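Local coordinates for protein carbohydrate kinase (Agrobacterium tumefaciens, PDB 2NWH) that probably transfers a phosphoryl group from ATP to a hydroxyl of a sugar or related compound, at residues Ile183-Asn189 / Leu216-Thr222; Glu190-Arg194 / Val204-Pro208; Arg90-Thr96 / Ala108-Leu114. All blocks are in the same frame, centred on the assembly; numbering follows the deposited sequence.

Contact 1 (Ile183-Asn189 / Leu216-Thr222); sequences IDILFMN and LSGGVVT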
loop_
_atom_site.group_PDB
_atom_site.type_symbol
_atom_site.label_atom_id
_atom_site.label_comp_id
_atom_site.label_asym_id
_atom_site.label_seq_id
_atom_site.Cartn_x
_atom_site.Cartn_y
_atom_site.Cartn_z
ATOM N N ILE A 183 -14.664 -4.855 3.376
ATOM C CA ILE A 183 -13.635 -3.812 3.155
ATOM C C ILE A 183 -14.270 -2.404 3.060
ATOM O O ILE A 183 -15.053 -2.106 2.149
ATOM C CB ILE A 183 -12.759 -4.126 1.912
ATOM C CG1 ILE A 183 -11.849 -5.318 2.205
ATOM C CG2 ILE A 183 -11.892 -2.891 1.491
ATOM C CD1 ILE A 183 -11.213 -5.961 0.991
ATOM N N ASP A 184 -13.942 -1.554 4.025
ATOM C CA ASP A 184 -14.425 -0.197 4.048
ATOM C C ASP A 184 -13.822 0.664 2.951
ATOM O O ASP A 184 -14.514 1.493 2.395
ATOM C CB ASP A 184 -14.172 0.419 5.423
ATOM C CG ASP A 184 -15.190 -0.036 6.449
ATOM O OD1 ASP A 184 -16.071 -0.856 6.103
ATOM O OD2 ASP A 184 -15.125 0.465 7.596
ATOM N N ILE A 185 -12.524 0.489 2.675
ATOM C CA ILE A 185 -11.819 1.266 1.621
ATOM C C ILE A 185 -10.793 0.394 0.888
ATOM O O ILE A 185 -9.854 -0.132 1.510
ATOM C CB ILE A 185 -11.049 2.490 2.172
ATOM C CG1 ILE A 185 -11.945 3.351 3.078
ATOM C CG2 ILE A 185 -10.479 3.335 0.978
ATOM C CD1 ILE A 185 -11.226 4.288 4.029
ATOM N N LEU A 186 -10.961 0.241 -0.416
ATOM C CA LEU A 186 -9.994 -0.486 -1.238
ATOM C C LEU A 186 -9.254 0.478 -2.156
ATOM O O LEU A 186 -9.879 1.253 -2.914
ATOM C CB LEU A 186 -10.680 -1.547 -2.092
ATOM C CG LEU A 186 -9.888 -2.806 -2.484
ATOM C CD1 LEU A 186 -10.740 -3.606 -3.427
ATOM C CD2 LEU A 186 -8.526 -2.591 -3.129
ATOM N N PHE A 187 -7.929 0.434 -2.088
ATOM C CA PHE A 187 -7.094 1.334 -2.904
ATOM C C PHE A 187 -6.572 0.641 -4.145
ATOM O O PHE A 187 -5.930 -0.410 -4.063
ATOM C CB PHE A 187 -5.935 1.914 -2.103
ATOM C CG PHE A 187 -6.371 2.747 -0.929
ATOM C CD1 PHE A 187 -6.816 4.056 -1.119
ATOM C CD2 PHE A 187 -6.373 2.219 0.347
ATOM C CE1 PHE A 187 -7.233 4.823 -0.049
ATOM C CE2 PHE A 187 -6.771 2.988 1.433
ATOM C CZ PHE A 187 -7.228 4.286 1.222
ATOM N N MET A 188 -6.829 1.246 -5.298
ATOM C CA MET A 188 -6.418 0.639 -6.538
ATOM C C MET A 188 -6.227 1.653 -7.658
ATOM O O MET A 188 -6.664 2.811 -7.567
ATOM C CB MET A 188 -7.438 -0.427 -6.956
ATOM C CG MET A 188 -8.842 0.126 -7.189
ATOM S SD MET A 188 -10.014 -1.221 -7.345
ATOM C CE MET A 188 -11.306 -0.712 -6.255
ATOM N N ASN A 189 -5.573 1.199 -8.717
ATOM C CA ASN A 189 -5.448 1.970 -9.955
ATOM C C ASN A 189 -6.459 1.426 -10.988
ATOM O O ASN A 189 -7.203 0.491 -10.686
ATOM C CB ASN A 189 -4.007 1.850 -10.449
ATOM C CG ASN A 189 -3.656 0.418 -10.912
ATOM O OD1 ASN A 189 -2.500 0.113 -11.161
ATOM N ND2 ASN A 189 -4.665 -0.444 -11.043
ATOM N N LEU A 216 -18.506 -3.638 -2.629
ATOM C CA LEU A 216 -17.492 -2.767 -2.003
ATOM C C LEU A 216 -18.125 -1.433 -1.661
ATOM O O LEU A 216 -18.531 -0.707 -2.544
ATOM C CB LEU A 216 -16.299 -2.548 -2.935
ATOM C CG LEU A 216 -15.179 -1.670 -2.343
ATOM C CD1 LEU A 216 -14.469 -2.397 -1.216
ATOM C CD2 LEU A 216 -14.198 -1.214 -3.420
ATOM N N SER A 217 -18.211 -1.141 -0.369
ATOM C CA SER A 217 -18.847 0.069 0.127
ATOM C C SER A 217 -18.015 1.334 -0.055
ATOM O O SER A 217 -18.582 2.419 -0.109
ATOM C CB SER A 217 -19.364 -0.114 1.582
ATOM O OG SER A 217 -18.341 -0.485 2.498
ATOM N N GLY A 218 -16.680 1.208 -0.127
ATOM C CA GLY A 218 -15.836 2.340 -0.471
ATOM C C GLY A 218 -14.462 2.035 -1.040
ATOM O O GLY A 218 -13.915 0.947 -0.869
ATOM N N GLY A 219 -13.879 3.029 -1.692
ATOM C CA GLY A 219 -12.565 2.876 -2.280
ATOM C C GLY A 219 -12.096 4.112 -3.023
ATOM O O GLY A 219 -12.767 5.139 -3.010
ATOM N N VAL A 220 -10.896 3.996 -3.595
ATOM C CA VAL A 220 -10.236 5.014 -4.379
ATOM C C VAL A 220 -9.692 4.371 -5.656
ATOM O O VAL A 220 -9.016 3.331 -5.602
ATOM C CB VAL A 220 -9.093 5.639 -3.591
ATOM C CG1 VAL A 220 -8.331 6.673 -4.451
ATOM C CG2 VAL A 220 -9.631 6.245 -2.323
ATOM N N VAL A 221 -9.994 4.973 -6.810
ATOM C CA VAL A 221 -9.417 4.481 -8.045
ATOM C C VAL A 221 -8.652 5.610 -8.738
ATOM O O VAL A 221 -9.189 6.709 -8.953
ATOM C CB VAL A 221 -10.470 3.813 -8.968
ATOM C CG1 VAL A 221 -9.817 3.286 -10.237
ATOM C CG2 VAL A 221 -11.202 2.668 -8.231
ATOM N N THR A 222 -7.385 5.348 -9.051
ATOM C CA THR A 222 -6.558 6.347 -9.717
ATOM C C THR A 222 -6.400 6.031 -11.211
ATOM O O THR A 222 -6.381 4.849 -11.599
ATOM C CB THR A 222 -5.167 6.444 -9.093
ATOM O OG1 THR A 222 -4.452 5.235 -9.355
ATOM C CG2 THR A 222 -5.241 6.665 -7.578
HETATM O O HOH W 1 -17.803 -3.061 2.088
#

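Contact 2 (Glu190-Arg194 / Val204-Pro208); sequences EAEAR and VRDWP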
loop_
_atom_site.group_PDB
_atom_site.type_symbol
_atom_site.label_atom_id
_atom_site.label_comp_id
_atom_site.label_asym_id
_atom_site.label_seq_id
_atom_site.Cartn_x
_atom_site.Cartn_y
_atom_site.Cartn_z
ATOM N N GLU A 190 -6.498 1.991 -12.200
ATOM C CA GLU A 190 -7.447 1.531 -13.241
ATOM C C GLU A 190 -7.481 0.021 -13.547
ATOM O O GLU A 190 -8.568 -0.569 -13.639
ATOM C CB GLU A 190 -7.241 2.308 -14.560
ATOM C CG GLU A 190 -8.127 3.519 -14.734
ATOM C CD GLU A 190 -9.473 3.213 -15.368
ATOM O OE1 GLU A 190 -9.513 2.589 -16.454
ATOM O OE2 GLU A 190 -10.499 3.628 -14.781
ATOM N N ALA A 191 -6.298 -0.576 -13.731
ATOM C CA ALA A 191 -6.128 -2.001 -14.085
ATOM C C ALA A 191 -6.653 -2.972 -13.032
ATOM O O ALA A 191 -7.234 -4.021 -13.361
ATOM C CB ALA A 191 -4.657 -2.298 -14.348
ATOM N N GLU A 192 -6.417 -2.627 -11.763
ATOM C CA GLU A 192 -6.813 -3.453 -10.641
ATOM C C GLU A 192 -8.335 -3.405 -10.487
ATOM O O GLU A 192 -8.965 -4.410 -10.149
ATOM C CB GLU A 192 -6.074 -3.004 -9.354
ATOM C CG GLU A 192 -4.543 -3.126 -9.447
ATOM C CD GLU A 192 -3.759 -2.206 -8.495
ATOM O OE1 GLU A 192 -4.364 -1.404 -7.728
ATOM O OE2 GLU A 192 -2.507 -2.279 -8.525
ATOM N N ALA A 193 -8.926 -2.251 -10.783
ATOM C CA ALA A 193 -10.368 -2.097 -10.739
ATOM C C ALA A 193 -11.036 -3.001 -11.797
ATOM O O ALA A 193 -11.930 -3.790 -11.466
ATOM C CB ALA A 193 -10.753 -0.632 -10.916
ATOM N N ARG A 194 -10.570 -2.923 -13.046
ATOM C CA ARG A 194 -11.071 -3.816 -14.103
ATOM C C ARG A 194 -10.939 -5.291 -13.717
ATOM O O ARG A 194 -11.893 -6.060 -13.850
ATOM C CB ARG A 194 -10.366 -3.553 -15.431
ATOM C CG ARG A 194 -11.132 -2.634 -16.349
ATOM C CD ARG A 194 -10.316 -2.268 -17.575
ATOM N NE ARG A 194 -8.938 -1.903 -17.230
ATOM C CZ ARG A 194 -8.302 -0.829 -17.708
ATOM N NH1 ARG A 194 -8.922 0.011 -18.533
ATOM N NH2 ARG A 194 -7.049 -0.583 -17.338
ATOM N N VAL A 204 -14.123 7.398 -15.218
ATOM C CA VAL A 204 -13.514 7.162 -13.881
ATOM C C VAL A 204 -14.529 7.407 -12.749
ATOM O O VAL A 204 -14.570 6.681 -11.742
ATOM C CB VAL A 204 -12.165 7.960 -13.678
ATOM C CG1 VAL A 204 -12.081 8.692 -12.323
ATOM C CG2 VAL A 204 -10.964 7.040 -13.814
ATOM N N ARG A 205 -15.361 8.425 -12.941
ATOM C CA ARG A 205 -16.471 8.712 -12.046
ATOM C C ARG A 205 -17.503 7.581 -12.019
ATOM O O ARG A 205 -18.494 7.665 -11.276
ATOM C CB ARG A 205 -17.147 10.024 -12.471
ATOM C CG ARG A 205 -17.370 10.140 -13.975
ATOM C CD ARG A 205 -18.346 11.254 -14.283
ATOM N NE ARG A 205 -17.916 12.521 -13.690
ATOM C CZ ARG A 205 -17.503 13.586 -14.397
ATOM N NH1 ARG A 205 -17.465 13.547 -15.741
ATOM N NH2 ARG A 205 -17.140 14.699 -13.766
ATOM N N ASP A 206 -17.271 6.524 -12.826
ATOM C CA ASP A 206 -18.208 5.406 -12.917
ATOM C C ASP A 206 -17.903 4.300 -11.935
ATOM O O ASP A 206 -18.785 3.495 -11.601
ATOM C CB ASP A 206 -18.198 4.839 -14.333
ATOM C CG ASP A 206 -18.640 5.908 -15.361
ATOM O OD1 ASP A 206 -17.874 6.335 -16.343
ATOM O OD2 ASP A 206 -19.851 6.302 -15.312
ATOM N N TRP A 207 -16.654 4.256 -11.467
ATOM C CA TRP A 207 -16.243 3.149 -10.621
ATOM C C TRP A 207 -17.139 2.920 -9.384
ATOM O O TRP A 207 -17.512 1.780 -9.119
ATOM C CB TRP A 207 -14.766 3.251 -10.287
ATOM C CG TRP A 207 -13.884 2.864 -11.451
ATOM C CD1 TRP A 207 -12.964 3.654 -12.087
ATOM C CD2 TRP A 207 -13.831 1.588 -12.113
ATOM N NE1 TRP A 207 -12.337 2.946 -13.095
ATOM C CE2 TRP A 207 -12.847 1.677 -13.131
ATOM C CE3 TRP A 207 -14.515 0.372 -11.936
ATOM C CZ2 TRP A 207 -12.536 0.602 -13.982
ATOM C CZ3 TRP A 207 -14.204 -0.692 -12.786
ATOM C CH2 TRP A 207 -13.220 -0.566 -13.794
ATOM N N PRO A 208 -17.546 3.994 -8.657
ATOM C CA PRO A 208 -18.413 3.786 -7.471
ATOM C C PRO A 208 -19.649 2.862 -7.667
ATOM O O PRO A 208 -19.764 1.871 -6.954
ATOM C CB PRO A 208 -18.846 5.220 -7.096
ATOM C CG PRO A 208 -17.721 6.085 -7.588
ATOM C CD PRO A 208 -17.242 5.431 -8.860
#

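Contact 3 (Arg90-Thr96 / Ala108-Leu114); sequences RRTPSYT and ALADMDL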
loop_
_atom_site.group_PDB
_atom_site.type_symbol
_atom_site.label_atom_id
_atom_site.label_comp_id
_atom_site.label_asym_id
_atom_site.label_seq_id
_atom_site.Cartn_x
_atom_site.Cartn_y
_atom_site.Cartn_z
ATOM N N ARG A 90 12.922 -20.425 7.144
ATOM C CA ARG A 90 12.638 -19.926 5.787
ATOM C C ARG A 90 13.298 -18.597 5.497
ATOM O O ARG A 90 13.857 -17.934 6.404
ATOM C CB ARG A 90 11.133 -19.790 5.545
ATOM C CG ARG A 90 10.285 -21.109 5.699
ATOM C CD ARG A 90 10.381 -22.012 4.451
ATOM N NE ARG A 90 10.131 -21.218 3.225
ATOM C CZ ARG A 90 8.974 -21.230 2.546
ATOM N NH1 ARG A 90 7.991 -22.044 2.943
ATOM N NH2 ARG A 90 8.806 -20.473 1.461
ATOM N N ARG A 91 13.267 -18.224 4.216
ATOM C CA ARG A 91 13.833 -16.933 3.771
ATOM C C ARG A 91 12.734 -15.876 3.646
ATOM O O ARG A 91 11.635 -16.188 3.206
ATOM C CB ARG A 91 14.506 -17.088 2.407
ATOM C CG ARG A 91 15.794 -17.903 2.438
ATOM C CD ARG A 91 16.908 -17.183 3.215
ATOM N NE ARG A 91 17.230 -15.883 2.605
ATOM C CZ ARG A 91 18.215 -15.077 2.981
ATOM N NH1 ARG A 91 19.021 -15.426 3.976
ATOM N NH2 ARG A 91 18.406 -13.927 2.353
ATOM N N THR A 92 13.077 -14.635 3.975
ATOM C CA THR A 92 12.171 -13.496 3.845
ATOM C C THR A 92 11.905 -13.246 2.342
ATOM O O THR A 92 12.818 -13.377 1.491
ATOM C CB THR A 92 12.804 -12.267 4.585
ATOM O OG1 THR A 92 12.925 -12.557 5.997
ATOM C CG2 THR A 92 12.036 -10.968 4.355
ATOM N N PRO A 93 10.646 -12.965 1.964
ATOM C CA PRO A 93 10.384 -12.697 0.540
ATOM C C PRO A 93 11.325 -11.608 -0.023
ATOM O O PRO A 93 11.744 -10.709 0.706
ATOM C CB PRO A 93 8.957 -12.138 0.533
ATOM C CG PRO A 93 8.300 -12.754 1.791
ATOM C CD PRO A 93 9.410 -12.912 2.801
ATOM N N SER A 94 11.615 -11.680 -1.314
ATOM C CA SER A 94 12.582 -10.747 -1.944
ATOM C C SER A 94 12.163 -10.409 -3.341
ATOM O O SER A 94 11.540 -11.231 -4.019
ATOM C CB SER A 94 13.992 -11.350 -1.943
ATOM O OG SER A 94 14.024 -12.540 -2.708
ATOM N N TYR A 95 12.432 -9.162 -3.755
ATOM C CA TYR A 95 12.353 -8.715 -5.136
ATOM C C TYR A 95 13.807 -8.311 -5.540
ATOM O O TYR A 95 14.409 -7.439 -4.925
ATOM C CB TYR A 95 11.375 -7.510 -5.238
ATOM C CG TYR A 95 11.353 -6.883 -6.596
ATOM C CD1 TYR A 95 10.552 -7.417 -7.629
ATOM C CD2 TYR A 95 12.150 -5.772 -6.873
ATOM C CE1 TYR A 95 10.546 -6.874 -8.898
ATOM C CE2 TYR A 95 12.158 -5.223 -8.143
ATOM C CZ TYR A 95 11.341 -5.766 -9.139
ATOM O OH TYR A 95 11.384 -5.175 -10.378
ATOM N N THR A 96 14.366 -8.965 -6.552
ATOM C CA THR A 96 15.757 -8.716 -6.964
ATOM C C THR A 96 15.766 -8.260 -8.413
ATOM O O THR A 96 15.269 -8.970 -9.261
ATOM C CB THR A 96 16.552 -10.017 -6.827
ATOM O OG1 THR A 96 16.447 -10.492 -5.473
ATOM C CG2 THR A 96 18.034 -9.805 -7.253
ATOM N N ALA A 108 13.943 -8.942 -13.457
ATOM C CA ALA A 108 13.770 -8.978 -12.019
ATOM C C ALA A 108 13.150 -10.323 -11.664
ATOM O O ALA A 108 12.422 -10.929 -12.474
ATOM C CB ALA A 108 12.884 -7.826 -11.540
ATOM N N LEU A 109 13.509 -10.805 -10.489
ATOM C CA LEU A 109 13.013 -12.056 -9.958
ATOM C C LEU A 109 12.348 -11.789 -8.584
ATOM O O LEU A 109 12.972 -11.216 -7.655
ATOM C CB LEU A 109 14.160 -13.042 -9.744
ATOM C CG LEU A 109 13.886 -14.528 -9.817
ATOM C CD1 LEU A 109 13.313 -14.817 -11.186
ATOM C CD2 LEU A 109 15.194 -15.293 -9.662
ATOM N N ALA A 110 11.098 -12.202 -8.477
ATOM C CA ALA A 110 10.326 -12.079 -7.219
ATOM C C ALA A 110 10.160 -13.459 -6.609
ATOM O O ALA A 110 9.703 -14.391 -7.268
ATOM C CB ALA A 110 8.967 -11.417 -7.466
ATOM N N ASP A 111 10.545 -13.583 -5.343
ATOM C CA ASP A 111 10.236 -14.769 -4.561
ATOM C C ASP A 111 9.281 -14.390 -3.421
ATOM O O ASP A 111 9.717 -13.955 -2.368
ATOM C CB ASP A 111 11.533 -15.371 -3.988
ATOM C CG ASP A 111 11.267 -16.570 -3.062
ATOM O OD1 ASP A 111 10.184 -17.228 -3.147
ATOM O OD2 ASP A 111 12.128 -16.796 -2.193
ATOM N N MET A 112 7.989 -14.576 -3.633
ATOM C CA MET A 112 6.995 -14.157 -2.656
ATOM C C MET A 112 6.303 -15.362 -1.950
ATOM O O MET A 112 5.266 -15.178 -1.308
ATOM C CB MET A 112 5.937 -13.284 -3.325
ATOM C CG MET A 112 6.443 -11.949 -3.944
ATOM S SD MET A 112 7.139 -10.819 -2.725
ATOM C CE MET A 112 8.686 -10.511 -3.418
ATOM N N ASP A 113 6.867 -16.572 -2.088
ATOM C CA ASP A 113 6.197 -17.773 -1.631
ATOM C C ASP A 113 5.932 -17.786 -0.142
ATOM O O ASP A 113 4.988 -18.453 0.292
ATOM C CB ASP A 113 6.980 -19.046 -1.984
ATOM C CG ASP A 113 7.065 -19.301 -3.507
ATOM O OD1 ASP A 113 6.200 -18.824 -4.305
ATOM O OD2 ASP A 113 8.003 -20.015 -3.884
ATOM N N LEU A 114 6.762 -17.107 0.653
ATOM C CA LEU A 114 6.539 -17.156 2.110
ATOM C C LEU A 114 5.135 -16.711 2.500
ATOM O O LEU A 114 4.597 -17.221 3.485
ATOM C CB LEU A 114 7.597 -16.370 2.882
ATOM C CG LEU A 114 7.665 -16.729 4.381
ATOM C CD1 LEU A 114 8.191 -18.185 4.632
ATOM C CD2 LEU A 114 8.520 -15.748 5.099
HETATM O O HOH W 2 5.559 -21.046 0.840
HETATM O O HOH W 3 13.442 -14.538 -0.956
HETATM O O HOH W 4 14.218 -12.196 -5.365
#

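Contact 1 (Ile183-Asn189 / Leu216-Thr222)
F187 and V220 are bridge partners on two adjacent parallel strands, 185-189 and 219-222, in the large sheet of this ribokinase-like alpha/beta fold. The strands are joined by a beta-alpha-beta crossover running through helices 190-197 and 207-213, and their axes differ by only 7°. Four backbone hydrogen bonds zip them together: L186 N to G218 O, V220 N to L186 O, M188 N to V220 O and T222 N to M188 O. On the face carrying F187, V220 lays its CG2 methyl obliquely against the ring, 3.6 Å from F187 CE1. I185 CG2, from the same strand as the ring, lies over one ring face toward the rim, 3.4 Å above the plane. Helix 255-266 covers this side, with A258 on F187 and Y261 on both I185 and V220. The other face is built round M188 and L216. M188 CG sits in the crowded position between backbone N and carbonyl carbon (chi1 61°), 3.6 Å from V221 CG2. The chain then bends at chi3, and its methyl meets L216 tip to tip, with M188 CE 4.1 Å from L216 CD2. L216 forks, CD2 toward L186 and M188, CD1 toward I183: CD2 rests 3.8 Å from L186 CB, while CD1 lies 3.8 Å from I183 CG2. A193 and L196 of helix 190-197 close over M188. G219 is almost fully extended, and L186 O comes within 3.2 Å of its CA. Before the strands begin, a water lies between the two segments, bonded to S217 OG and apparently donating to I183 O; at the far end T222 OG1 lies 3.6 Å from N189 CB.

Contact 2 (Glu190-Arg194 / Val204-Pro208)
E190, in the first turn of helix 190-197, grips the indole of W207: W207 NE1 donates to E190 OE2 at 2.6 Å, with an N-H...O angle of 170°. The oxygen lies in the plane of the indole, but the N-H reaches it from above the carboxylate, 37° out of that plane. A bend at chi2 swings the carboxylate round to the ring edge. V204 CG2 packs beside the same oxygen, 3.6 Å from E190 OE2, and R223 adds a long, weak ion pair there. The other oxygen, E190 OE1, is 3.4 Å from R194 NH1 but well out of the guanidinium plane, a pairing of charges alone. One turn further on, A193 points its methyl at the indole face. A193 CB stands 3.6 Å above the centroid of the W207 six-membered ring, only 6° off its normal, a clear CH-pi contact. R194 follows at the far rim of the indole: R194 CG is in the ring plane, 3.9 Å from W207 CH2, and the guanidinium is turned nearly perpendicular to the indole. The peptide N of R194, bonded to E190 O within the helix, also lies near W207 CH2. The ring is thus fixed at its N-H edge, on one face and at its benzene end. W207 closes a type I turn whose W207 N to V204 O bond is 3.2 Å long, and V221 of strand 219-223 packs against both A193 and W207. This is helix-to-helix packing within a beta-alpha-beta crossover, the indole reaching from the start of helix 207-213 onto helix 190-197 with V221 of the sheet against it.

Contact 3 (Arg90-Thr96 / Ala108-Leu114)
R90 overlaps L114: the leucine methyl CD1 lies over the centre of the R90 guanidinium, 3.7 Å above its plane. Bends at chi2 and chi3 (-80° and -49°) fold the arginine back over the methyl, and R90 CB is 3.5 Å from L114 CD1, so the leucine is held by both ends of the chain. Water 2, in the guanidinium plane, donates to D113 O and takes a weak bond from R90 NH2. P93 crosses L114 at about a right angle, with P93 CD 3.8 Å from L114 CD2, and its CB touches M112 SD. From here the chains run as an antiparallel hairpin. S94 pairs with D111 and T96 with L109, each by two backbone hydrogen bonds, while Y95 and A110 form the non-hydrogen-bonded pair between them. Two waters bracket S94 OG: it donates to water 3 at 2.7 Å and accepts from water 4. Water 3 also donates to T92 O and D111 OD2; water 4 also bonds T96 OG1 and L109 O. On the opposite face Y95 stretches along the hairpin, CG anti to its own N (chi1 173°), placing Y95 OH 3.3 Å from A108 CB and the ring edge beside A110 CB. The hairpin belongs to the small four-stranded sheet that probably corresponds to the lid of ribokinase-like enzymes. Strand 105-111 is an outer strand there, while 94-99 bonds on its other side to strand 13-20; D65, just before helix 66-77, holds R91 and T92, and L114 rests on P61 of strand 55-63.

Contacts 1 and 2 are continuous, the buried strand pair of contact 1 running into the more exposed helix packing of contact 2. Their centres are 9 Å apart, with contact 2 nested in the crossover that contact 1 closes. They touch directly: M188 SD lies 3.5 Å from A193 CA, and V221 CG1 lies 3.7 Å from W207 CD1. Contact 3 stands apart, its centre about 27 Å from that of contact 1 and 30 Å from that of contact 2. A sodium ion held by D249 and T251 lies about 8 Å from the T222 side chain and 12 Å from that of E190. Contact 3 lies in the probable lid, contact 1 inside the alpha/beta body.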